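Local atomic coordinates of DegV family protein (Thermus thermophilus, PDB entry 2DT8), a protein that binds a fatty acid and carries a zinc ion, as a lipid-binding member of the DegV family. Residues 129-134 with 224-229. Sequence-based numbering, arbitrary orientation.
Sequences AKELLE and RIRAYF
A bidentate, end-on salt bridge between Glu131 and Arg226 joins helix 120-135 to strand 225-231, a link between two parts of the DegV fold whose backbones stand well apart: the nearest CA atoms, those of Glu131 and Arg226, are 13.2 Å from each other. Two long side chains, reaching out from opposite directions, close that distance. Glu131 has CG anti to its own N (chi1 177°) and stays extended to CD, which carries the carboxylate straight off the helix to the guanidinium edge; Arg226 is stretched in the same manner from CG to NE. The bond from Arg226 NH1 to Glu131 OE1 is 2.7 Å long and almost straight. Beside it, Arg226 NH2 reaches the syn lone pair of Glu131 OE2 at 2.9 Å, somewhat more bent. Carboxylate and guanidinium are nearly coplanar, their planes 27° apart, and with one bond to each oxygen the pair resists twisting. An alanine in place of Glu131 removes both bonds, and the end of Arg226, though still held by Glu253 and Tyr278, would probably be left without its mate on the helix, the tie between helix and strand being lost here. Arg128, one helix turn earlier, also pairs with Glu131 OE1, while Arg226 NE is held by Glu253 and NH1 by Tyr278 OH, so that both ends of the bridge have second partners. In the four-stranded sheet, strand 225-231 lies between 252-259, which supplies Glu253, and 273-279, which supplies Tyr278; helix 120-135 meanwhile packs Leu132 and Leu133 on helix 139-151, and Leu133 also on strand 3-8 of the other large sheet.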
loop_
_atom_site.group_PDB
_atom_site.type_symbol
_atom_site.label_atom_id
_atom_site.label_comp_id
_atom_site.label_asym_id
_atom_site.label_seq_id
_atom_site.Cartn_x
_atom_site.Cartn_y
_atom_site.Cartn_z
ATOM N N ALA A 129 11.234 4.752 7.764
ATOM C CA ALA A 129 11.274 4.977 9.206
ATOM C C ALA A 129 12.331 4.064 9.838
ATOM O O ALA A 129 13.118 4.491 10.682
ATOM C CB ALA A 129 9.891 4.701 9.820
ATOM N N LYS A 130 12.359 2.806 9.414
ATOM C CA LYS A 130 13.330 1.853 9.941
ATOM C C LYS A 130 14.763 2.299 9.649
ATOM O O LYS A 130 15.634 2.222 10.514
ATOM C CB LYS A 130 13.098 0.474 9.323
ATOM C CG LYS A 130 14.275 -0.462 9.527
ATOM C CD LYS A 130 14.208 -1.221 10.845
ATOM C CE LYS A 130 13.619 -0.411 11.985
ATOM N NZ LYS A 130 13.523 -1.242 13.213
ATOM N N GLU A 131 14.994 2.739 8.419
ATOM C CA GLU A 131 16.304 3.220 7.987
ATOM C C GLU A 131 16.783 4.320 8.939
ATOM O O GLU A 131 17.922 4.298 9.427
ATOM C CB GLU A 131 16.194 3.749 6.555
ATOM C CG GLU A 131 17.472 4.356 6.000
ATOM C CD GLU A 131 17.325 4.761 4.555
ATOM O OE1 GLU A 131 16.264 5.320 4.192
ATOM O OE2 GLU A 131 18.275 4.528 3.780
ATOM N N LEU A 132 15.906 5.272 9.227
ATOM C CA LEU A 132 16.269 6.366 10.118
ATOM C C LEU A 132 16.433 5.919 11.567
ATOM O O LEU A 132 17.375 6.335 12.248
ATOM C CB LEU A 132 15.227 7.485 10.022
ATOM C CG LEU A 132 15.158 8.150 8.640
ATOM C CD1 LEU A 132 14.028 9.166 8.616
ATOM C CD2 LEU A 132 16.489 8.827 8.322
ATOM N N LEU A 133 15.517 5.083 12.045
ATOM C CA LEU A 133 15.591 4.589 13.414
ATOM C C LEU A 133 16.856 3.767 13.659
ATOM O O LEU A 133 17.480 3.896 14.718
ATOM C CB LEU A 133 14.352 3.751 13.755
ATOM C CG LEU A 133 13.044 4.539 13.826
ATOM C CD1 LEU A 133 11.881 3.570 13.916
ATOM C CD2 LEU A 133 13.070 5.483 15.029
ATOM N N GLU A 134 17.233 2.930 12.679
ATOM C CA GLU A 134 18.454 2.131 12.852
ATOM C C GLU A 134 19.715 2.999 12.893
ATOM O O GLU A 134 20.722 2.611 13.495
ATOM C CB GLU A 134 18.582 1.083 11.745
ATOM C CG GLU A 134 17.501 0.025 11.794
ATOM C CD GLU A 134 17.820 -1.186 10.939
ATOM O OE1 GLU A 134 18.159 -1.004 9.749
ATOM O OE2 GLU A 134 17.724 -2.318 11.459
ATOM N N ARG A 224 17.493 11.679 -5.840
ATOM C CA ARG A 224 17.451 10.289 -5.406
ATOM C C ARG A 224 15.997 9.879 -5.298
ATOM O O ARG A 224 15.251 10.420 -4.477
ATOM C CB ARG A 224 18.112 10.123 -4.041
ATOM C CG ARG A 224 19.570 10.541 -3.970
ATOM C CD ARG A 224 20.094 10.346 -2.553
ATOM N NE ARG A 224 20.031 8.945 -2.142
ATOM C CZ ARG A 224 20.234 8.512 -0.902
ATOM N NH1 ARG A 224 20.513 9.372 0.073
ATOM N NH2 ARG A 224 20.165 7.216 -0.634
ATOM N N ILE A 225 15.597 8.917 -6.119
ATOM C CA ILE A 225 14.221 8.449 -6.103
ATOM C C ILE A 225 14.186 6.955 -5.829
ATOM O O ILE A 225 15.005 6.202 -6.357
ATOM C CB ILE A 225 13.535 8.703 -7.463
ATOM C CG1 ILE A 225 13.525 10.204 -7.769
ATOM C CG2 ILE A 225 12.122 8.115 -7.447
ATOM C CD1 ILE A 225 13.132 10.555 -9.191
ATOM N N ARG A 226 13.251 6.536 -4.983
ATOM C CA ARG A 226 13.048 5.126 -4.665
ATOM C C ARG A 226 11.641 4.788 -5.139
ATOM O O ARG A 226 10.678 5.485 -4.805
ATOM C CB ARG A 226 13.182 4.875 -3.162
ATOM C CG ARG A 226 14.610 5.036 -2.643
ATOM C CD ARG A 226 14.676 4.981 -1.128
ATOM N NE ARG A 226 16.063 4.936 -0.657
ATOM C CZ ARG A 226 16.428 5.050 0.616
ATOM N NH1 ARG A 226 15.514 5.227 1.564
ATOM N NH2 ARG A 226 17.713 4.977 0.943
ATOM N N ALA A 227 11.532 3.730 -5.937
ATOM C CA ALA A 227 10.255 3.307 -6.492
ATOM C C ALA A 227 9.859 1.902 -6.033
ATOM O O ALA A 227 10.692 1.033 -5.817
ATOM C CB ALA A 227 10.310 3.370 -8.003
ATOM N N TYR A 228 8.527 1.734 -5.943
ATOM C CA TYR A 228 8.042 0.452 -5.472
ATOM C C TYR A 228 6.910 -0.021 -6.434
ATOM O O TYR A 228 5.856 0.596 -6.536
ATOM C CB TYR A 228 7.518 0.627 -4.023
ATOM C CG TYR A 228 8.648 1.083 -3.171
ATOM C CD1 TYR A 228 9.000 2.429 -3.150
ATOM C CD2 TYR A 228 9.378 0.166 -2.415
ATOM C CE1 TYR A 228 10.068 2.857 -2.376
ATOM C CE2 TYR A 228 10.453 0.593 -1.649
ATOM C CZ TYR A 228 10.802 1.930 -1.633
ATOM O OH TYR A 228 11.876 2.362 -0.880
ATOM N N PHE A 229 7.216 -1.142 -7.111
ATOM C CA PHE A 229 6.266 -1.610 -8.101
ATOM C C PHE A 229 5.390 -2.735 -7.567
ATOM O O PHE A 229 5.847 -3.593 -6.817
ATOM C CB PHE A 229 7.037 -2.098 -9.336
ATOM C CG PHE A 229 7.808 -1.007 -10.018
ATOM C CD1 PHE A 229 9.046 -0.596 -9.524
ATOM C CD2 PHE A 229 7.269 -0.351 -11.112
ATOM C CE1 PHE A 229 9.731 0.463 -10.124
ATOM C CE2 PHE A 229 7.948 0.711 -11.720
ATOM C CZ PHE A 229 9.182 1.114 -11.220
#